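Arginase (Glaciozyma antarctica, PDB 5YNL) probably hydrolyses L-arginine to L-ornithine and urea, as a cold-adapted enzyme of a psychrophilic yeast. Local coordinates at residues A[91-96]-A[352-357]; A[153-158]-A[282-287]; A[193-198]-A[329-334]; A[250-255]-A[263-268]. All coordinates share one frame; numbering follows the deposited sequence.

Contact 1: A[91-96]-A[352-357]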
loop_
_atom_site.group_PDB
_atom_site.type_symbol
_atom_site.label_atom_id
_atom_site.label_comp_id
_atom_site.label_asym_id
_atom_site.label_seq_id
_atom_site.Cartn_x
_atom_site.Cartn_y
_atom_site.Cartn_z
ATOM N N GLU A 91 -0.204 1.362 20.209
ATOM C CA GLU A 91 0.066 0.703 21.474
ATOM C C GLU A 91 -1.212 0.463 22.308
ATOM O O GLU A 91 -1.375 -0.603 22.901
ATOM C CB GLU A 91 1.173 1.471 22.247
ATOM C CG GLU A 91 2.598 1.007 21.852
ATOM C CD GLU A 91 3.731 1.946 22.289
ATOM O OE1 GLU A 91 3.468 3.142 22.554
ATOM O OE2 GLU A 91 4.898 1.488 22.352
ATOM N N ASN A 92 -2.124 1.434 22.327
ATOM C CA ASN A 92 -3.411 1.270 23.011
ATOM C C ASN A 92 -4.236 0.098 22.474
ATOM O O ASN A 92 -5.141 -0.387 23.148
ATOM C CB ASN A 92 -4.257 2.547 22.911
ATOM C CG ASN A 92 -3.626 3.738 23.613
ATOM O OD1 ASN A 92 -2.999 3.603 24.668
ATOM N ND2 ASN A 92 -3.803 4.921 23.032
ATOM N N LEU A 93 -3.932 -0.339 21.256
ATOM C CA LEU A 93 -4.666 -1.423 20.618
ATOM C C LEU A 93 -3.998 -2.767 20.893
ATOM O O LEU A 93 -4.354 -3.785 20.275
ATOM C CB LEU A 93 -4.763 -1.202 19.103
ATOM C CG LEU A 93 -5.616 -0.022 18.628
ATOM C CD1 LEU A 93 -5.541 0.174 17.111
ATOM C CD2 LEU A 93 -7.062 -0.210 19.058
ATOM N N GLY A 94 -3.024 -2.768 21.804
ATOM C CA GLY A 94 -2.325 -3.987 22.170
ATOM C C GLY A 94 -1.099 -4.294 21.327
ATOM O O GLY A 94 -0.465 -5.326 21.516
ATOM N N TRP A 95 -0.748 -3.407 20.402
ATOM C CA TRP A 95 0.454 -3.598 19.586
ATOM C C TRP A 95 1.732 -3.045 20.236
ATOM O O TRP A 95 1.699 -1.995 20.905
ATOM C CB TRP A 95 0.278 -2.893 18.252
ATOM C CG TRP A 95 -0.724 -3.495 17.332
ATOM C CD1 TRP A 95 -2.042 -3.159 17.214
ATOM C CD2 TRP A 95 -0.478 -4.513 16.347
ATOM N NE1 TRP A 95 -2.635 -3.919 16.224
ATOM C CE2 TRP A 95 -1.697 -4.759 15.682
ATOM C CE3 TRP A 95 0.653 -5.255 15.979
ATOM C CZ2 TRP A 95 -1.818 -5.714 14.682
ATOM C CZ3 TRP A 95 0.537 -6.185 14.981
ATOM C CH2 TRP A 95 -0.691 -6.414 14.340
ATOM N N THR A 96 2.862 -3.727 20.025
ATOM C CA THR A 96 4.169 -3.171 20.406
ATOM C C THR A 96 4.809 -2.489 19.197
ATOM O O THR A 96 4.734 -2.995 18.063
ATOM C CB THR A 96 5.123 -4.221 21.017
ATOM O OG1 THR A 96 4.850 -4.340 22.414
ATOM C CG2 THR A 96 6.586 -3.807 20.847
ATOM N N LEU A 352 -7.162 5.351 9.631
ATOM C CA LEU A 352 -7.071 4.180 8.770
ATOM C C LEU A 352 -6.028 3.201 9.321
ATOM O O LEU A 352 -6.189 1.970 9.196
ATOM C CB LEU A 352 -6.711 4.537 7.326
ATOM C CG LEU A 352 -7.575 5.489 6.483
ATOM C CD1 LEU A 352 -6.848 5.827 5.152
ATOM C CD2 LEU A 352 -8.977 4.874 6.183
ATOM N N VAL A 353 -4.958 3.733 9.919
ATOM C CA VAL A 353 -3.940 2.858 10.496
ATOM C C VAL A 353 -4.566 2.041 11.625
ATOM O O VAL A 353 -4.522 0.818 11.587
ATOM C CB VAL A 353 -2.676 3.631 11.006
ATOM C CG1 VAL A 353 -1.792 2.722 11.830
ATOM C CG2 VAL A 353 -1.871 4.195 9.828
ATOM N N ARG A 354 -5.168 2.727 12.606
ATOM C CA ARG A 354 -5.768 2.070 13.772
ATOM C C ARG A 354 -6.700 0.972 13.317
ATOM O O ARG A 354 -6.684 -0.135 13.843
ATOM C CB ARG A 354 -6.562 3.067 14.624
ATOM C CG ARG A 354 -5.721 4.172 15.247
ATOM C CD ARG A 354 -6.448 4.837 16.414
ATOM N NE ARG A 354 -7.752 5.402 16.056
ATOM C CZ ARG A 354 -7.952 6.656 15.647
ATOM N NH1 ARG A 354 -6.932 7.494 15.520
ATOM N NH2 ARG A 354 -9.173 7.071 15.353
ATOM N N CYS A 355 -7.496 1.321 12.326
ATOM C CA CYS A 355 -8.506 0.488 11.757
ATOM C C CYS A 355 -7.907 -0.742 11.095
ATOM O O CYS A 355 -8.357 -1.874 11.306
ATOM C CB CYS A 355 -9.194 1.326 10.697
ATOM S SG CYS A 355 -10.719 0.662 10.235
ATOM N N ALA A 356 -6.880 -0.508 10.286
ATOM C CA ALA A 356 -6.242 -1.580 9.546
ATOM C C ALA A 356 -5.608 -2.559 10.511
ATOM O O ALA A 356 -5.504 -3.746 10.200
ATOM C CB ALA A 356 -5.189 -1.031 8.570
ATOM N N LEU A 357 -5.184 -2.051 11.665
ATOM C CA LEU A 357 -4.461 -2.846 12.646
ATOM C C LEU A 357 -5.402 -3.575 13.615
ATOM O O LEU A 357 -4.960 -4.407 14.407
ATOM C CB LEU A 357 -3.428 -1.992 13.420
ATOM C CG LEU A 357 -2.001 -2.157 12.887
ATOM C CD1 LEU A 357 -1.962 -1.773 11.435
ATOM C CD2 LEU A 357 -0.962 -1.343 13.665
#
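Trp-95 and Leu-357 meet just past a Schellman motif that ends helix 86-92, with Gly-94 as its C-prime residue at positive phi; the chain then turns into the edge strand 96-99 of the parallel arginase sheet. The polar part is a single bond across the gap: Trp-95 NE1 donates to Leu-357 O at 3.0 Å. The oxygen lies in the indole plane, whereas the donor stands about 40° above the carbonyl plane, and the N-H...O angle of 143° shows a moderately bent bond. Tryptophan suits the place because its ring packs while its one N-H serves a carbonyl near the end of helix 345-356. The apolar part is a CH-pi contact, Leu-357 CD2 lying over the five-membered ring of Trp-95, 4.0 Å from its centroid. Helix residue Ile-90 also touches both side chains. A phenylalanine in place of Trp-95 would probably leave the Leu-357 carbonyl without this donor and thin the cover over the leucine. Leu-93, whose CB lies at the indole edge, adds the second apolar touch: with CG anti to its carbonyl carbon (chi1 -68°), it carries CD1 to 3.9 Å from Arg-354 CB. The same CD1 also rests against the backbone, 3.5 Å from Arg-354 O.

Contact 2: A[153-158]-A[282-287]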
loop_
_atom_site.group_PDB
_atom_site.type_symbol
_atom_site.label_atom_id
_atom_site.label_comp_id
_atom_site.label_asym_id
_atom_site.label_seq_id
_atom_site.Cartn_x
_atom_site.Cartn_y
_atom_site.Cartn_z
ATOM N N GLY A 153 5.407 9.562 1.701
ATOM C CA GLY A 153 5.077 10.525 0.696
ATOM C C GLY A 153 4.589 9.696 -0.480
ATOM O O GLY A 153 3.531 9.061 -0.431
ATOM N N ASP A 154 5.412 9.660 -1.516
ATOM C CA ASP A 154 4.998 9.245 -2.840
ATOM C C ASP A 154 4.651 7.765 -2.949
ATOM O O ASP A 154 5.238 6.934 -2.273
ATOM C CB ASP A 154 6.114 9.574 -3.813
ATOM C CG ASP A 154 5.664 9.511 -5.222
ATOM O OD1 ASP A 154 5.142 10.543 -5.696
ATOM O OD2 ASP A 154 5.807 8.433 -5.847
ATOM N N HIS A 155 3.696 7.438 -3.810
ATOM C CA HIS A 155 3.318 6.045 -4.001
ATOM C C HIS A 155 4.394 5.215 -4.747
ATOM O O HIS A 155 4.429 3.989 -4.620
ATOM C CB HIS A 155 1.923 5.918 -4.637
ATOM C CG HIS A 155 1.176 4.682 -4.215
ATOM N ND1 HIS A 155 -0.134 4.440 -4.568
ATOM C CD2 HIS A 155 1.571 3.618 -3.476
ATOM C CE1 HIS A 155 -0.526 3.291 -4.043
ATOM N NE2 HIS A 155 0.493 2.771 -3.383
ATOM N N SER A 156 5.295 5.872 -5.476
ATOM C CA SER A 156 6.411 5.147 -6.098
ATOM C C SER A 156 7.228 4.385 -5.056
ATOM O O SER A 156 7.923 3.412 -5.388
ATOM C CB SER A 156 7.316 6.069 -6.933
ATOM O OG SER A 156 7.884 7.129 -6.164
ATOM N N LEU A 157 7.140 4.831 -3.799
ATOM C CA LEU A 157 7.794 4.160 -2.676
ATOM C C LEU A 157 7.274 2.725 -2.502
ATOM O O LEU A 157 7.932 1.896 -1.835
ATOM C CB LEU A 157 7.579 4.935 -1.382
ATOM C CG LEU A 157 8.476 6.114 -1.030
ATOM C CD1 LEU A 157 9.183 6.711 -2.252
ATOM C CD2 LEU A 157 7.651 7.169 -0.320
ATOM N N ALA A 158 6.109 2.436 -3.097
ATOM C CA ALA A 158 5.596 1.062 -3.113
ATOM C C ALA A 158 6.519 0.071 -3.843
ATOM O O ALA A 158 6.394 -1.138 -3.670
ATOM C CB ALA A 158 4.182 0.985 -3.648
ATOM N N HIS A 282 -0.940 -7.361 1.347
ATOM C CA HIS A 282 -0.246 -6.090 1.359
ATOM C C HIS A 282 -1.261 -5.035 0.937
ATOM O O HIS A 282 -1.721 -5.024 -0.219
ATOM C CB HIS A 282 0.955 -6.097 0.393
ATOM C CG HIS A 282 1.903 -4.949 0.567
ATOM N ND1 HIS A 282 1.671 -3.895 1.431
ATOM C CD2 HIS A 282 3.092 -4.679 -0.022
ATOM C CE1 HIS A 282 2.675 -3.042 1.374
ATOM N NE2 HIS A 282 3.549 -3.492 0.490
ATOM N N LEU A 283 -1.633 -4.160 1.861
ATOM C CA LEU A 283 -2.578 -3.095 1.509
ATOM C C LEU A 283 -1.825 -1.802 1.329
ATOM O O LEU A 283 -1.329 -1.210 2.315
ATOM C CB LEU A 283 -3.675 -2.911 2.571
ATOM C CG LEU A 283 -4.721 -1.806 2.366
ATOM C CD1 LEU A 283 -5.485 -1.928 1.019
ATOM C CD2 LEU A 283 -5.702 -1.859 3.512
ATOM N N SER A 284 -1.720 -1.363 0.074
ATOM C CA SER A 284 -0.959 -0.143 -0.215
ATOM C C SER A 284 -1.934 0.998 -0.491
ATOM O O SER A 284 -2.462 1.117 -1.609
ATOM C CB SER A 284 -0.019 -0.363 -1.400
ATOM O OG SER A 284 1.028 0.586 -1.378
ATOM N N PHE A 285 -2.167 1.816 0.536
ATOM C CA PHE A 285 -3.243 2.811 0.540
ATOM C C PHE A 285 -2.733 4.240 0.307
ATOM O O PHE A 285 -1.953 4.769 1.106
ATOM C CB PHE A 285 -3.989 2.771 1.881
ATOM C CG PHE A 285 -5.404 3.271 1.804
ATOM C CD1 PHE A 285 -5.676 4.592 1.471
ATOM C CD2 PHE A 285 -6.460 2.422 2.058
ATOM C CE1 PHE A 285 -7.002 5.040 1.384
ATOM C CE2 PHE A 285 -7.758 2.868 1.980
ATOM C CZ PHE A 285 -8.033 4.179 1.633
ATOM N N ASP A 286 -3.182 4.862 -0.780
ATOM C CA ASP A 286 -2.782 6.218 -1.090
ATOM C C ASP A 286 -3.950 7.093 -0.760
ATOM O O ASP A 286 -5.057 6.868 -1.235
ATOM C CB ASP A 286 -2.465 6.372 -2.569
ATOM C CG ASP A 286 -1.842 7.704 -2.882
ATOM O OD1 ASP A 286 -2.512 8.744 -2.690
ATOM O OD2 ASP A 286 -0.666 7.724 -3.309
ATOM N N VAL A 287 -3.690 8.106 0.049
ATOM C CA VAL A 287 -4.710 9.022 0.531
ATOM C C VAL A 287 -5.302 9.901 -0.581
ATOM O O VAL A 287 -6.406 10.409 -0.431
ATOM C CB VAL A 287 -4.138 9.806 1.717
ATOM C CG1 VAL A 287 -5.089 10.858 2.227
ATOM C CG2 VAL A 287 -3.822 8.825 2.822
#
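His-155 points its imidazole from the loop after strand 147-152 at two side chains of strand 281-286, Ser-284 and Asp-286, which alternate with Phe-285 and so project from the same face of the strand. Serine meets the ring edge-on. Its OG lies 3.0 Å from His-155 NE2, near the ring plane, in a hydrogen bond whose donor could be either group; the placing of the hydroxyl is less sure than the rest. OG stands anti to the backbone N of Ser-284 (chi1 -159°), which carries it out toward the histidine, and the methyl of Ala-158 packs against it. A serine suits the ring edge by putting a hydroxyl beside NE2, and the small Ala-158 lets the loop come close to it. Asp-286 comes in differently. Its carboxylate plane is turned 46° from the imidazole, with OD2 3.4 Å from His-155 CB and 3.6 Å from His-155 ND1. That nitrogen is instead hydrogen-bonded to Asp-178, and Asp-286 OD1 accepts from the backbone N of Asp-288. An Asx turn shapes the loop: Asp-154 OD2 takes the N-H of Ser-156 at 2.6 Å. His-155, Asp-178 and Asp-286 are consistent with the dimanganese site that arginases build from histidines and aspartates; Glu-331 is a further carboxylate nearby. Trp-176 of strand 173-177 stacks on His-155, Met-330 of strand 324-330 also touches it, and Ala-158 opens helix 158-168, so the loop sits above the middle strands of the sheet, at their C-terminal ends.

Contact 3: A[193-198]-A[329-334]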
loop_
_atom_site.group_PDB
_atom_site.type_symbol
_atom_site.label_atom_id
_atom_site.label_comp_id
_atom_site.label_asym_id
_atom_site.label_seq_id
_atom_site.Cartn_x
_atom_site.Cartn_y
_atom_site.Cartn_z
ATOM N N ARG A 193 8.276 11.338 -14.391
ATOM C CA ARG A 193 8.302 11.111 -12.954
ATOM C C ARG A 193 8.123 9.626 -12.681
ATOM O O ARG A 193 7.183 8.999 -13.178
ATOM C CB ARG A 193 7.199 11.913 -12.263
ATOM C CG ARG A 193 7.260 13.406 -12.549
ATOM C CD ARG A 193 5.887 14.040 -12.412
ATOM N NE ARG A 193 4.870 13.245 -13.094
ATOM C CZ ARG A 193 3.875 12.626 -12.473
ATOM N NH1 ARG A 193 3.755 12.730 -11.158
ATOM N NH2 ARG A 193 2.998 11.914 -13.169
ATOM N N LEU A 194 9.024 9.066 -11.881
ATOM C CA LEU A 194 8.980 7.647 -11.543
ATOM C C LEU A 194 7.714 7.302 -10.765
ATOM O O LEU A 194 7.470 6.138 -10.446
ATOM C CB LEU A 194 10.220 7.260 -10.736
ATOM C CG LEU A 194 11.412 6.659 -11.489
ATOM C CD1 LEU A 194 11.139 5.201 -11.827
ATOM C CD2 LEU A 194 11.734 7.446 -12.751
ATOM N N HIS A 195 6.917 8.331 -10.483
ATOM C CA HIS A 195 5.687 8.245 -9.702
ATOM C C HIS A 195 4.653 7.294 -10.304
ATOM O O HIS A 195 3.949 6.594 -9.575
ATOM C CB HIS A 195 5.087 9.648 -9.561
ATOM C CG HIS A 195 4.010 9.754 -8.527
ATOM N ND1 HIS A 195 3.327 10.926 -8.288
ATOM C CD2 HIS A 195 3.500 8.838 -7.671
ATOM C CE1 HIS A 195 2.440 10.727 -7.328
ATOM N NE2 HIS A 195 2.526 9.470 -6.934
ATOM N N GLY A 196 4.555 7.273 -11.629
ATOM C CA GLY A 196 3.590 6.410 -12.289
ATOM C C GLY A 196 4.192 5.152 -12.873
ATOM O O GLY A 196 3.618 4.560 -13.779
ATOM N N CYS A 197 5.351 4.742 -12.370
ATOM C CA CYS A 197 5.993 3.519 -12.858
ATOM C C CYS A 197 6.173 2.317 -11.896
ATOM O O CYS A 197 6.587 1.249 -12.350
ATOM C CB CYS A 197 7.343 3.860 -13.499
ATOM S SG CYS A 197 7.233 5.110 -14.783
ATOM N N PRO A 198 5.856 2.465 -10.591
ATOM C CA PRO A 198 6.337 1.407 -9.694
ATOM C C PRO A 198 5.761 0.025 -9.961
ATOM O O PRO A 198 6.412 -0.975 -9.645
ATOM C CB PRO A 198 5.857 1.877 -8.311
ATOM C CG PRO A 198 4.640 2.677 -8.587
ATOM C CD PRO A 198 4.978 3.411 -9.871
ATOM N N ILE A 329 0.547 3.773 3.984
ATOM C CA ILE A 329 -0.347 4.918 3.994
ATOM C C ILE A 329 0.427 6.021 3.272
ATOM O O ILE A 329 1.336 6.639 3.864
ATOM C CB ILE A 329 -0.656 5.386 5.429
ATOM C CG1 ILE A 329 -1.193 4.239 6.287
ATOM C CG2 ILE A 329 -1.594 6.612 5.413
ATOM C CD1 ILE A 329 -2.669 3.908 6.081
ATOM N N MET A 330 0.097 6.271 2.007
ATOM C CA MET A 330 0.952 7.109 1.179
ATOM C C MET A 330 0.355 8.498 0.909
ATOM O O MET A 330 -0.850 8.716 1.089
ATOM C CB MET A 330 1.225 6.383 -0.143
ATOM C CG MET A 330 1.864 4.997 -0.001
ATOM S SD MET A 330 3.601 4.963 0.522
ATOM C CE MET A 330 4.095 3.350 -0.091
ATOM N N GLU A 331 1.198 9.425 0.470
ATOM C CA GLU A 331 0.759 10.764 0.074
ATOM C C GLU A 331 -0.121 11.477 1.104
ATOM O O GLU A 331 -1.110 12.121 0.760
ATOM C CB GLU A 331 0.109 10.743 -1.314
ATOM C CG GLU A 331 1.098 10.394 -2.425
ATOM C CD GLU A 331 0.547 10.615 -3.832
ATOM O OE1 GLU A 331 -0.169 11.628 -4.063
ATOM O OE2 GLU A 331 0.853 9.771 -4.713
ATOM N N ILE A 332 0.285 11.372 2.366
ATOM C CA ILE A 332 -0.459 11.912 3.498
ATOM C C ILE A 332 -0.632 13.437 3.420
ATOM O O ILE A 332 -1.743 13.938 3.586
ATOM C CB ILE A 332 0.200 11.488 4.831
ATOM C CG1 ILE A 332 0.016 9.984 5.057
ATOM C CG2 ILE A 332 -0.362 12.286 5.999
ATOM C CD1 ILE A 332 1.109 9.350 5.887
ATOM N N ASN A 333 0.458 14.158 3.166
ATOM C CA ASN A 333 0.444 15.617 2.951
ATOM C C ASN A 333 -0.285 16.480 3.987
ATOM O O ASN A 333 -1.497 16.650 3.912
ATOM C CB ASN A 333 -0.013 15.964 1.527
ATOM C CG ASN A 333 1.156 16.163 0.583
ATOM O OD1 ASN A 333 2.155 16.793 0.940
ATOM N ND2 ASN A 333 1.044 15.615 -0.624
ATOM N N PRO A 334 0.487 17.094 4.900
ATOM C CA PRO A 334 0.089 17.729 6.167
ATOM C C PRO A 334 -1.016 18.769 6.060
ATOM O O PRO A 334 -1.001 19.681 6.885
ATOM C CB PRO A 334 1.382 18.412 6.635
ATOM C CG PRO A 334 2.179 18.634 5.389
ATOM C CD PRO A 334 1.875 17.428 4.535
#
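Glu-331 reaches His-195 just where strand 324-330 gives out, and the run of its segment explains how. Ile-329 and Met-330 are still strand, the latter bonded through its backbone to Phe-285 and Val-287. Glu-331 then takes a left-handed backbone conformation, phi 51°, which breaks the strand and turns its side chain toward the opposing loop. The glutamate side chain runs extended beyond CG, using its full length to reach the histidine: the CA atoms of His-195 and Glu-331 are 11.2 Å apart. His-195 answers from the opposite direction: NE2 donates to Glu-331 OE2 at 2.8 Å, with a bent N-H...O angle of 134°. OE2 lies in the imidazole plane at its edge, yet the nitrogen approaches from above the carboxylate plane, the two flat groups being turned 58° apart. OE2 also lies close to Asp-286 of strand 281-286. In related arginases a histidine and a glutamate in such loops line the substrate cleft, and this pair is consistent with that role. Farther on, Ile-332 packs on Leu-81, and Pro-334 on Gln-80, both of helix 77-83. The contact thus joins the loop between strand 173-177 and helix 198-202 to the C-terminal end of central strand 324-330.

Contact 4: A[250-255]-A[263-268]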
loop_
_atom_site.group_PDB
_atom_site.type_symbol
_atom_site.label_atom_id
_atom_site.label_comp_id
_atom_site.label_asym_id
_atom_site.label_seq_id
_atom_site.Cartn_x
_atom_site.Cartn_y
_atom_site.Cartn_z
ATOM N N LYS A 250 -7.151 -7.060 -12.481
ATOM C CA LYS A 250 -8.489 -6.702 -12.026
ATOM C C LYS A 250 -8.457 -5.264 -11.569
ATOM O O LYS A 250 -7.601 -4.896 -10.770
ATOM C CB LYS A 250 -8.931 -7.593 -10.860
ATOM C CG LYS A 250 -10.461 -7.673 -10.668
ATOM C CD LYS A 250 -11.021 -8.735 -11.620
ATOM C CE LYS A 250 -12.532 -8.619 -11.813
ATOM N NZ LYS A 250 -12.861 -9.461 -13.021
ATOM N N CYS A 251 -9.375 -4.443 -12.070
ATOM C CA CYS A 251 -9.465 -3.047 -11.633
ATOM C C CYS A 251 -10.877 -2.711 -11.210
ATOM O O CYS A 251 -11.836 -2.967 -11.942
ATOM C CB CYS A 251 -9.006 -2.075 -12.733
ATOM S SG CYS A 251 -7.276 -2.308 -13.276
ATOM N N PHE A 252 -10.999 -2.159 -10.006
ATOM C CA PHE A 252 -12.279 -1.630 -9.537
ATOM C C PHE A 252 -12.194 -0.134 -9.444
ATOM O O PHE A 252 -11.601 0.411 -8.517
ATOM C CB PHE A 252 -12.662 -2.236 -8.196
ATOM C CG PHE A 252 -13.026 -3.681 -8.299
ATOM C CD1 PHE A 252 -14.213 -4.063 -8.931
ATOM C CD2 PHE A 252 -12.161 -4.665 -7.841
ATOM C CE1 PHE A 252 -14.543 -5.397 -9.060
ATOM C CE2 PHE A 252 -12.494 -6.011 -7.959
ATOM C CZ PHE A 252 -13.681 -6.369 -8.574
ATOM N N SER A 253 -12.755 0.537 -10.435
ATOM C CA SER A 253 -12.687 1.981 -10.471
ATOM C C SER A 253 -13.865 2.553 -9.695
ATOM O O SER A 253 -14.677 1.801 -9.131
ATOM C CB SER A 253 -12.727 2.472 -11.916
ATOM O OG SER A 253 -14.051 2.408 -12.398
ATOM N N MET A 254 -13.960 3.881 -9.691
ATOM C CA MET A 254 -15.011 4.597 -8.964
ATOM C C MET A 254 -16.372 4.281 -9.560
ATOM O O MET A 254 -17.375 4.250 -8.840
ATOM C CB MET A 254 -14.749 6.118 -8.951
ATOM C CG MET A 254 -13.549 6.540 -8.118
ATOM S SD MET A 254 -13.637 5.880 -6.436
ATOM C CE MET A 254 -15.085 6.773 -5.851
ATOM N N PHE A 255 -16.392 4.028 -10.866
ATOM C CA PHE A 255 -17.598 3.556 -11.559
ATOM C C PHE A 255 -18.108 2.264 -10.919
ATOM O O PHE A 255 -19.272 2.162 -10.579
ATOM C CB PHE A 255 -17.286 3.360 -13.048
ATOM C CG PHE A 255 -18.369 2.661 -13.828
ATOM C CD1 PHE A 255 -19.446 3.381 -14.364
ATOM C CD2 PHE A 255 -18.294 1.295 -14.082
ATOM C CE1 PHE A 255 -20.432 2.739 -15.136
ATOM C CE2 PHE A 255 -19.277 0.653 -14.837
ATOM C CZ PHE A 255 -20.346 1.378 -15.356
ATOM N N GLY A 263 -18.774 -2.333 -0.345
ATOM C CA GLY A 263 -18.932 -3.619 0.309
ATOM C C GLY A 263 -18.632 -4.768 -0.643
ATOM O O GLY A 263 -17.687 -5.571 -0.433
ATOM N N LYS A 264 -19.429 -4.841 -1.699
ATOM C CA LYS A 264 -19.235 -5.877 -2.689
ATOM C C LYS A 264 -17.878 -5.750 -3.407
ATOM O O LYS A 264 -17.244 -6.746 -3.753
ATOM C CB LYS A 264 -20.396 -5.859 -3.675
ATOM C CG LYS A 264 -20.421 -7.073 -4.546
ATOM C CD LYS A 264 -20.137 -8.393 -3.745
ATOM C CE LYS A 264 -20.615 -9.611 -4.539
ATOM N NZ LYS A 264 -22.112 -9.569 -4.774
ATOM N N VAL A 265 -17.416 -4.528 -3.605
ATOM C CA VAL A 265 -16.162 -4.333 -4.301
ATOM C C VAL A 265 -14.998 -4.963 -3.539
ATOM O O VAL A 265 -14.140 -5.633 -4.141
ATOM C CB VAL A 265 -15.878 -2.850 -4.593
ATOM C CG1 VAL A 265 -14.383 -2.622 -4.857
ATOM C CG2 VAL A 265 -16.701 -2.379 -5.785
ATOM N N VAL A 266 -14.960 -4.769 -2.227
ATOM C CA VAL A 266 -13.860 -5.324 -1.461
ATOM C C VAL A 266 -13.924 -6.849 -1.445
ATOM O O VAL A 266 -12.907 -7.518 -1.502
ATOM C CB VAL A 266 -13.820 -4.791 -0.013
ATOM C CG1 VAL A 266 -12.720 -5.510 0.775
ATOM C CG2 VAL A 266 -13.584 -3.301 -0.045
ATOM N N GLU A 267 -15.120 -7.400 -1.384
ATOM C CA GLU A 267 -15.231 -8.852 -1.407
ATOM C C GLU A 267 -14.804 -9.448 -2.754
ATOM O O GLU A 267 -14.157 -10.493 -2.782
ATOM C CB GLU A 267 -16.634 -9.336 -1.010
ATOM C CG GLU A 267 -17.014 -8.978 0.422
ATOM C CD GLU A 267 -15.993 -9.433 1.475
ATOM O OE1 GLU A 267 -15.143 -8.608 1.917
ATOM O OE2 GLU A 267 -16.055 -10.618 1.883
ATOM N N MET A 268 -15.145 -8.788 -3.856
ATOM C CA MET A 268 -14.737 -9.252 -5.182
ATOM C C MET A 268 -13.219 -9.127 -5.351
ATOM O O MET A 268 -12.578 -9.950 -6.020
ATOM C CB MET A 268 -15.454 -8.440 -6.271
ATOM C CG MET A 268 -16.919 -8.816 -6.463
ATOM S SD MET A 268 -17.806 -7.727 -7.601
ATOM C CE MET A 268 -17.048 -8.105 -9.172
#
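Met-268 N donates to Lys-264 O at 2.9 Å, a regular helical bond that fixes the turn on which Met-268 and Val-265, one turn apart, both meet Phe-252. The phenyl ring lies against the helix surface. Its CZ touches Met-268 CB at 3.6 Å, and its CE1 is 3.7 Å from Met-268 CE. The methionine chain runs at about a right angle to the phenylalanine and bends at chi3 (68°), which folds the terminal methyl back toward the ring. Sulfur stands obliquely, SD 5.3 Å from the ring centroid, a Met-aromatic contact within a beta-alpha-beta crossover: edge strand 250-253 leads straight into helix 254-273, which returns the chain to strand 281-286. Nearer the backbone, Val-265 CG1 fills in beside Phe-252 CB at 3.8 Å, a compact branched side chain suiting the narrow space between helix and strand. Val-265 O lies over one ring face, 4.2 Å above its plane. Replacing Phe-252 by an alanine is likely to open a gap between strand and helix and set the Met-268 thioether free to turn. Val-229 of strand 228-233 and Ala-269, the next helix residue after Met-268, also touch the Phe-252 side chain.

Contacts 2 and 3 form one neighbourhood, their centres about 6 Å apart. They meet where strands 281-286 and 324-330 run side by side, and Gly-153 O and Glu-331 N join them in a probable hydrogen bond. Both are polar and centred on a histidine, bonded to a serine hydroxyl in contact 2 and to a carboxylate in contact 3, but contact 2 is buried near the centre of the chain, whereas contact 3 lies at the surface. Contacts 1 and 4 sit about 17 and 16 Å from that centre, near opposite edges of the sheet, and are largely apolar with an aromatic ring in each; the tryptophan of contact 1 adds one hydrogen bond, and contact 4 is the more buried. Contact 1 still touches both central contacts, through Leu-352 on Phe-285 and Val-353 on Ile-329.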